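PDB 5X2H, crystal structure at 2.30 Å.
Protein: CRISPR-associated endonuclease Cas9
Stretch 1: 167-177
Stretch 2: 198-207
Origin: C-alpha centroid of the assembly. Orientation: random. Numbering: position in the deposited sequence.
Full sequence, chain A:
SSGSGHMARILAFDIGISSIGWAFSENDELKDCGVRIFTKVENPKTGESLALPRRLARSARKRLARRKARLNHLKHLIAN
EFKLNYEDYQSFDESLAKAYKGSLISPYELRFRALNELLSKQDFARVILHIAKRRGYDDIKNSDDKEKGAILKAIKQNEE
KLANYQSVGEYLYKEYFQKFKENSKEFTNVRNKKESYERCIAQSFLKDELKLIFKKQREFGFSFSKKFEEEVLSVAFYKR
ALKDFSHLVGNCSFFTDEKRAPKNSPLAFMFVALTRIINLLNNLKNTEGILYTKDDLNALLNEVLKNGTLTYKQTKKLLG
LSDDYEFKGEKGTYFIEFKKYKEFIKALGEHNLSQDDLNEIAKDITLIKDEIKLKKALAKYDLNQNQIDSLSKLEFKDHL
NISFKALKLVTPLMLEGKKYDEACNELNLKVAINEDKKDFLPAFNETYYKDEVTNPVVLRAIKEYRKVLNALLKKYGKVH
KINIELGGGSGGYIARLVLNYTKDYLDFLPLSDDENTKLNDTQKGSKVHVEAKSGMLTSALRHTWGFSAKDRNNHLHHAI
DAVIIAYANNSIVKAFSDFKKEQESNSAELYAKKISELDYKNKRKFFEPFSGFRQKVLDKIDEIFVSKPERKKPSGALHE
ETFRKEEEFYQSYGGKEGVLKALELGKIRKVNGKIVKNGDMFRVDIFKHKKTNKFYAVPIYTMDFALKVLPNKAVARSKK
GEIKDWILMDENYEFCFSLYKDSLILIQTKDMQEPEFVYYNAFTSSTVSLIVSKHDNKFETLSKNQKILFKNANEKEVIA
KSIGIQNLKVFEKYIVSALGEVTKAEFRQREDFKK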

# COMPACT_ATOMS: atom_id res chain seq x y z
N SER A 167 -2.84 35.58 21.99
CA SER A 167 -2.98 34.14 21.86
C SER A 167 -3.78 33.80 20.62
O SER A 167 -4.45 34.66 20.02
CB SER A 167 -3.65 33.54 23.10
OG SER A 167 -5.04 33.86 23.14
N VAL A 168 -3.71 32.53 20.23
CA VAL A 168 -4.54 32.03 19.14
C VAL A 168 -6.01 32.17 19.48
O VAL A 168 -6.84 32.53 18.63
CB VAL A 168 -4.17 30.57 18.82
CG1 VAL A 168 -5.17 29.96 17.85
CG2 VAL A 168 -2.76 30.49 18.25
N GLY A 169 -6.37 31.91 20.74
CA GLY A 169 -7.76 32.01 21.15
C GLY A 169 -8.34 33.40 20.93
O GLY A 169 -9.43 33.55 20.37
N GLU A 170 -7.61 34.43 21.37
CA GLU A 170 -8.08 35.80 21.15
C GLU A 170 -8.17 36.12 19.66
O GLU A 170 -9.12 36.79 19.22
CB GLU A 170 -7.14 36.79 21.84
CG GLU A 170 -7.50 38.25 21.61
CD GLU A 170 -6.46 39.21 22.14
OE1 GLU A 170 -5.36 38.75 22.50
OE2 GLU A 170 -6.74 40.43 22.19
N TYR A 171 -7.21 35.64 18.88
CA TYR A 171 -7.22 35.89 17.44
C TYR A 171 -8.46 35.31 16.78
O TYR A 171 -9.17 36.00 16.04
CB TYR A 171 -5.94 35.32 16.82
CG TYR A 171 -5.94 35.23 15.31
CD1 TYR A 171 -6.03 36.37 14.52
CD2 TYR A 171 -5.81 34.00 14.67
CE1 TYR A 171 -6.01 36.29 13.14
CE2 TYR A 171 -5.78 33.91 13.29
CZ TYR A 171 -5.89 35.05 12.53
OH TYR A 171 -5.86 34.95 11.16
N LEU A 172 -8.76 34.04 17.06
CA LEU A 172 -9.93 33.41 16.46
C LEU A 172 -11.22 34.01 17.02
O LEU A 172 -12.21 34.16 16.29
CB LEU A 172 -9.91 31.90 16.70
CG LEU A 172 -8.75 31.15 16.03
CD1 LEU A 172 -8.81 29.66 16.37
CD2 LEU A 172 -8.77 31.36 14.52
N TYR A 173 -11.22 34.37 18.30
CA TYR A 173 -12.44 34.88 18.92
C TYR A 173 -12.79 36.27 18.40
O TYR A 173 -13.97 36.61 18.26
CB TYR A 173 -12.29 34.90 20.44
CG TYR A 173 -13.42 35.59 21.17
CD1 TYR A 173 -14.69 35.03 21.22
CD2 TYR A 173 -13.22 36.82 21.80
CE1 TYR A 173 -15.72 35.66 21.88
CE2 TYR A 173 -14.25 37.46 22.46
CZ TYR A 173 -15.50 36.87 22.50
OH TYR A 173 -16.53 37.49 23.16
N LYS A 174 -11.78 37.09 18.11
CA LYS A 174 -12.02 38.47 17.71
C LYS A 174 -12.08 38.67 16.21
O LYS A 174 -12.74 39.60 15.74
CB LYS A 174 -10.94 39.38 18.30
CG LYS A 174 -11.07 39.62 19.79
CD LYS A 174 -10.03 40.60 20.28
CE LYS A 174 -10.32 41.07 21.69
NZ LYS A 174 -9.22 41.90 22.23
N GLU A 175 -11.40 37.81 15.44
CA GLU A 175 -11.36 37.98 13.99
C GLU A 175 -12.44 37.19 13.27
O GLU A 175 -12.89 37.61 12.20
CB GLU A 175 -9.99 37.57 13.45
CG GLU A 175 -8.87 38.54 13.78
CD GLU A 175 -8.92 39.80 12.95
OE1 GLU A 175 -9.57 39.78 11.88
OE2 GLU A 175 -8.33 40.82 13.37
N TYR A 176 -12.86 36.05 13.81
CA TYR A 176 -13.78 35.19 13.06
C TYR A 176 -15.01 34.76 13.85
O TYR A 176 -16.08 34.66 13.25
CB TYR A 176 -13.02 33.95 12.56
CG TYR A 176 -11.78 34.28 11.76
CD1 TYR A 176 -11.88 34.86 10.51
CD2 TYR A 176 -10.51 34.00 12.26
CE1 TYR A 176 -10.75 35.17 9.77
CE2 TYR A 176 -9.38 34.30 11.53
CZ TYR A 176 -9.50 34.88 10.28
OH TYR A 176 -8.37 35.18 9.56
N PHE A 177 -14.89 34.52 15.15
CA PHE A 177 -15.99 33.91 15.89
C PHE A 177 -17.21 34.82 15.90
O PHE A 177 -17.17 35.92 16.45
CB PHE A 177 -15.57 33.58 17.32
CG PHE A 177 -16.68 33.00 18.14
CD1 PHE A 177 -17.09 31.69 17.96
CD2 PHE A 177 -17.35 33.78 19.07
CE1 PHE A 177 -18.12 31.15 18.70
CE2 PHE A 177 -18.39 33.25 19.82
CZ PHE A 177 -18.77 31.94 19.63
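Stretch 2, residues 198-207: ERCIAQSFLK

Stretch 2 approaches the helix of residues 168-175 first as an extended segment and then as the opening of a helix of its own. Glu 198 and Arg 199 lie in a loop, Cys 200 to Ala 202 adopt extended backbone angles, and the chain is helical by Ser 204. It runs against the direction of stretch 1: Arg 199 reaches Tyr 176, near the C-terminal end of stretch 1, while Phe 205 and Leu 206 come to the first turn of its helix, at Val 168. No hydrogen bond joins the two stretches, so shape and stacking carry the contact.

Val 168 is the bump at one end. Its CB points toward stretch 2, and its two short methyl branches enter a pocket formed by three side chains. Val 168 CG1 lies 3.7 Å from Ile 201 CD1 and 3.9 Å from Leu 206 CD2, while Val 168 CG2 packs 3.7 Å from Phe 205 CB. Phe 205 offers its CB here, and the ring leads away. A compact, branched residue suits a site where the backbones come close, the CA atoms of Val 168 and Leu 206 being 6.4 Å apart.

Ile 201 returns the fit. Its side chain, in the m,t rotamer, carries CD1 at the tip of its longer branch into a hollow among Val 168, Tyr 171 and Leu 172, one helical turn of apolar surface. Ile 201 CD1 meets the edge of the Tyr 171 ring, 4.1 Å from Tyr 171 CE2, and lies more loosely, 4.4 Å, from Leu 172 CD2.

At the other end the match is between flat surfaces. The Arg 199 guanidinium lies on the Tyr 176 ring, planes at 14° and centres 3.8 Å apart; CZ sits over the face, favourable for a cation on pi electrons, and Arg 199 CD also covers that ring, 4.2 Å from its centroid. Tyr 176 OH donates to Tyr 171 OH at 3.0 Å, bracing the ring beneath the arginine.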

# COMPACT_ATOMS: atom_id res chain seq x y z
N GLU A 198 -7.53 27.55 5.23
CA GLU A 198 -7.13 28.93 5.50
C GLU A 198 -6.84 29.18 6.98
O GLU A 198 -6.02 30.05 7.31
CB GLU A 198 -8.23 29.88 5.01
CG GLU A 198 -7.86 31.35 4.99
CD GLU A 198 -8.99 32.21 4.43
OE1 GLU A 198 -10.04 31.64 4.08
OE2 GLU A 198 -8.82 33.44 4.35
N ARG A 199 -7.49 28.44 7.87
CA ARG A 199 -7.38 28.69 9.31
C ARG A 199 -6.28 27.87 9.98
O ARG A 199 -6.16 27.92 11.21
CB ARG A 199 -8.72 28.41 9.99
CG ARG A 199 -9.90 29.15 9.38
CD ARG A 199 -9.98 30.59 9.86
NE ARG A 199 -11.24 31.22 9.46
CZ ARG A 199 -11.38 31.99 8.39
NH1 ARG A 199 -12.57 32.51 8.10
NH2 ARG A 199 -10.34 32.24 7.60
N CYS A 200 -5.47 27.14 9.21
CA CYS A 200 -4.44 26.30 9.81
C CYS A 200 -3.40 27.14 10.54
O CYS A 200 -2.87 28.11 10.00
CB CYS A 200 -3.76 25.46 8.73
SG CYS A 200 -4.76 24.07 8.14
N ILE A 201 -3.12 26.76 11.79
CA ILE A 201 -2.18 27.46 12.65
C ILE A 201 -1.20 26.45 13.22
O ILE A 201 -1.59 25.36 13.65
CB ILE A 201 -2.90 28.23 13.78
CG1 ILE A 201 -3.83 29.29 13.19
CG2 ILE A 201 -1.89 28.86 14.73
CD1 ILE A 201 -4.58 30.09 14.22
N ALA A 202 0.09 26.81 13.23
CA ALA A 202 1.13 25.91 13.70
C ALA A 202 0.89 25.51 15.15
O ALA A 202 0.50 26.32 15.99
CB ALA A 202 2.51 26.56 13.56
N GLN A 203 1.16 24.23 15.45
CA GLN A 203 0.87 23.68 16.76
C GLN A 203 1.62 24.40 17.88
O GLN A 203 1.10 24.52 19.00
CB GLN A 203 1.20 22.18 16.77
CG GLN A 203 1.17 21.52 18.13
CD GLN A 203 1.29 20.01 18.04
OE1 GLN A 203 2.03 19.39 18.80
NE2 GLN A 203 0.57 19.41 17.10
N SER A 204 2.82 24.91 17.60
CA SER A 204 3.61 25.57 18.64
C SER A 204 2.90 26.80 19.19
O SER A 204 3.09 27.15 20.36
CB SER A 204 4.98 25.95 18.09
OG SER A 204 4.88 26.94 17.08
N PHE A 205 2.09 27.48 18.37
CA PHE A 205 1.35 28.64 18.86
C PHE A 205 0.24 28.23 19.82
O PHE A 205 -0.04 28.96 20.78
CB PHE A 205 0.79 29.45 17.70
CG PHE A 205 1.83 30.18 16.90
CD1 PHE A 205 2.59 31.18 17.49
CD2 PHE A 205 2.05 29.87 15.57
CE1 PHE A 205 3.55 31.86 16.76
CE2 PHE A 205 3.01 30.54 14.84
CZ PHE A 205 3.77 31.54 15.44
N LEU A 206 -0.39 27.08 19.59
CA LEU A 206 -1.42 26.62 20.51
C LEU A 206 -0.81 26.10 21.80
O LEU A 206 -1.45 26.18 22.86
CB LEU A 206 -2.28 25.54 19.83
CG LEU A 206 -3.21 26.08 18.74
CD1 LEU A 206 -3.28 25.13 17.58
CD2 LEU A 206 -4.60 26.34 19.31
N LYS A 207 0.41 25.57 21.75
CA LYS A 207 1.11 25.25 22.98
C LYS A 207 1.48 26.51 23.75
O LYS A 207 1.44 26.52 24.98
CB LYS A 207 2.36 24.42 22.68
CG LYS A 207 3.02 23.81 23.91
CD LYS A 207 4.15 22.87 23.54
CE LYS A 207 4.69 22.14 24.76
NZ LYS A 207 5.72 21.13 24.38